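Local coordinates for protein deadlock (Drosophila melanogaster, PDB 5XYV) that binds the chromoshadow domain of Rhino through its N-terminal region as part of the Rhino-Deadlock-Cutoff complex and is required for oogenesis and germline maintenance, at residues Thr21-Thr25 and Ser26-Glu30. Residues are numbered along the deposited sequence; the frame is centred on the assembly and turned at random.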
ATOM      1  N   THR C  21       5.630  10.702  20.907  1.00 23.74           N
ATOM      2  CA  THR C  21       5.292   9.956  22.118  1.00 22.88           C
ATOM      3  C   THR C  21       5.520   8.450  21.963  1.00 22.96           C
ATOM      4  O   THR C  21       5.842   7.743  22.924  1.00 22.19           O
ATOM      5  CB  THR C  21       3.830  10.217  22.507  1.00 24.15           C
ATOM      6  OG1 THR C  21       3.681  11.612  22.792  1.00 26.74           O
ATOM      7  CG2 THR C  21       3.414   9.380  23.726  1.00 19.42           C
ATOM      8  N   THR C  22       5.366   7.983  20.729  1.00 21.26           N
ATOM      9  CA  THR C  22       5.467   6.575  20.369  1.00 23.76           C
ATOM     10  C   THR C  22       6.906   6.016  20.201  1.00 28.10           C
ATOM     11  O   THR C  22       7.182   4.878  20.623  1.00 23.47           O
ATOM     12  CB  THR C  22       4.663   6.347  19.066  1.00 27.00           C
ATOM     13  OG1 THR C  22       3.284   6.631  19.336  1.00 20.90           O
ATOM     14  CG2 THR C  22       4.799   4.919  18.551  1.00 19.83           C
ATOM     15  N   LEU C  23       7.818   6.805  19.623  1.00 25.68           N
ATOM     16  CA  LEU C  23       9.151   6.290  19.255  1.00 29.52           C
ATOM     17  C   LEU C  23      10.309   6.313  20.336  1.00 30.82           C
ATOM     18  O   LEU C  23      11.130   5.394  20.307  1.00 38.26           O
ATOM     19  CB  LEU C  23       9.621   6.971  17.941  1.00 23.33           C
ATOM     20  CG  LEU C  23       8.777   6.544  16.704  1.00 29.09           C
ATOM     21  CD1 LEU C  23       9.274   7.128  15.374  1.00 23.92           C
ATOM     22  CD2 LEU C  23       8.601   5.019  16.578  1.00 23.02           C
ATOM     23  N   GLY C  24      10.500   7.279  21.239  1.00 30.28           N
ATOM     24  CA  GLY C  24      10.149   8.677  21.203  1.00 28.03           C
ATOM     25  C   GLY C  24      11.419   9.519  21.122  1.00 29.19           C
ATOM     26  O   GLY C  24      12.350   9.091  20.442  1.00 32.81           O
ATOM     27  N   THR C  25      11.490  10.686  21.787  1.00 21.40           N
ATOM     28  CA  THR C  25      12.448  11.713  21.337  1.00 19.58           C
ATOM     29  C   THR C  25      13.912  11.299  21.440  1.00 25.36           C
ATOM     30  O   THR C  25      14.713  11.703  20.605  1.00 25.57           O
ATOM     31  CB  THR C  25      12.284  13.083  22.080  1.00 25.56           C
ATOM     32  OG1 THR C  25      12.527  12.919  23.489  1.00 21.35           O
ATOM     33  CG2 THR C  25      10.900  13.693  21.828  1.00 15.02           C
ATOM     34  N   SER C  26      14.274  10.485  22.428  1.00 25.42           N
ATOM     35  CA  SER C  26      15.689  10.099  22.593  1.00 28.74           C
ATOM     36  C   SER C  26      16.132   8.993  21.617  1.00 30.84           C
ATOM     37  O   SER C  26      17.284   8.570  21.621  1.00 36.28           O
ATOM     38  CB  SER C  26      15.962   9.646  24.029  1.00 25.96           C
ATOM     39  OG  SER C  26      15.453   8.346  24.229  1.00 27.51           O
ATOM     40  N   SER C  27      15.215   8.542  20.769  1.00 29.15           N
ATOM     41  CA  SER C  27      15.457   7.401  19.887  1.00 29.70           C
ATOM     42  C   SER C  27      16.087   7.816  18.542  1.00 30.73           C
ATOM     43  O   SER C  27      16.539   6.973  17.764  1.00 27.01           O
ATOM     44  CB  SER C  27      14.146   6.653  19.645  1.00 29.29           C
ATOM     45  OG  SER C  27      13.445   7.248  18.574  1.00 30.72           O
ATOM     46  N   LYS C  28      16.088   9.115  18.278  1.00 26.28           N
ATOM     47  CA  LYS C  28      16.743   9.670  17.113  1.00 26.11           C
ATOM     48  C   LYS C  28      17.552  10.872  17.571  1.00 28.08           C
ATOM     49  O   LYS C  28      17.310  11.412  18.651  1.00 31.04           O
ATOM     50  CB  LYS C  28      15.739  10.101  16.027  1.00 27.68           C
ATOM     51  CG  LYS C  28      14.755   9.034  15.544  1.00 25.41           C
ATOM     52  CD  LYS C  28      14.044   9.511  14.283  1.00 30.18           C
ATOM     53  CE  LYS C  28      12.935   8.541  13.854  1.00 27.59           C
ATOM     54  NZ  LYS C  28      13.390   7.137  13.782  1.00 27.60           N
ATOM     55  N   THR C  29      18.507  11.285  16.745  1.00 26.87           N
ATOM     56  CA  THR C  29      19.222  12.515  16.978  1.00 33.39           C
ATOM     57  C   THR C  29      18.302  13.626  16.557  1.00 34.82           C
ATOM     58  O   THR C  29      17.367  13.408  15.779  1.00 31.73           O
ATOM     59  CB  THR C  29      20.543  12.599  16.181  1.00 38.50           C
ATOM     60  OG1 THR C  29      20.246  12.877  14.808  1.00 32.89           O
ATOM     61  CG2 THR C  29      21.333  11.301  16.283  1.00 31.27           C
ATOM     62  N   GLU C  30      18.596  14.821  17.027  1.00 34.46           N
ATOM     63  CA  GLU C  30      17.734  15.946  16.774  1.00 35.77           C
ATOM     64  C   GLU C  30      17.704  16.372  15.304  1.00 39.37           C
ATOM     65  O   GLU C  30      16.669  16.812  14.806  1.00 39.47           O
ATOM     66  CB  GLU C  30      18.163  17.092  17.672  1.00 47.70           C
ATOM     67  CG  GLU C  30      17.509  18.400  17.363  1.00 55.81           C
ATOM     68  CD  GLU C  30      18.183  19.518  18.104  1.00 68.60           C
ATOM     69  OE1 GLU C  30      19.275  19.921  17.644  1.00 68.47           O
ATOM     70  OE2 GLU C  30      17.625  20.006  19.114  1.00 73.93           O
TER
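Ser27 folds back onto Gly24 across a tight turn of the chain. Its CB comes close to two successive carbonyl oxygens, 3.3 Å from Leu23 O and 3.1 Å from Gly24 O. One bond further on, Ser27 OG donates a hydrogen bond of 2.8 Å to Gly24 O. This donor lies in the carbonyl plane, with a C=O...OG angle of 152°. The hydroxyl gets there because chi1 of 86° sets OG between the backbone N and the carbonyl carbon of its own residue. OG also passes 3.9 Å from Leu23 CB.

The same carbonyl takes a second bond, from Ser27 N at 2.9 Å. That donor is tilted 32° from the carbonyl plane. Two donors of one residue therefore grip Gly24 O. The backbone bond, from the third residue after the acceptor, closes a beta turn over Gly24, Thr25, Ser26 and Ser27. Gly24 is the first residue to leave helical geometry after helix 9-23, and a cis peptide bond precedes it.

Next to this turn, Leu23 CD1 approaches Lys28 CE to 4.2 Å, a loose aliphatic contact. Lys28 makes a cation-pi interaction with Trp33, and Thr25 O accepts a bond from Trp33 NE1, tying the turn to the next helix. On the helix 9-23 side, Thr21, Thr22 and Leu23 pack against Phe6, Phe28 and Asp26 of the Rhino chain, respectively.

Thr29 is the N-cap of the second helix. Leu23 and Ser27 both rest on Trp33, while Lys28 reaches Phe36. The whole piece is a surface-lying connection between helix 9-23 and helix 30-45, within the region required for Rhino binding.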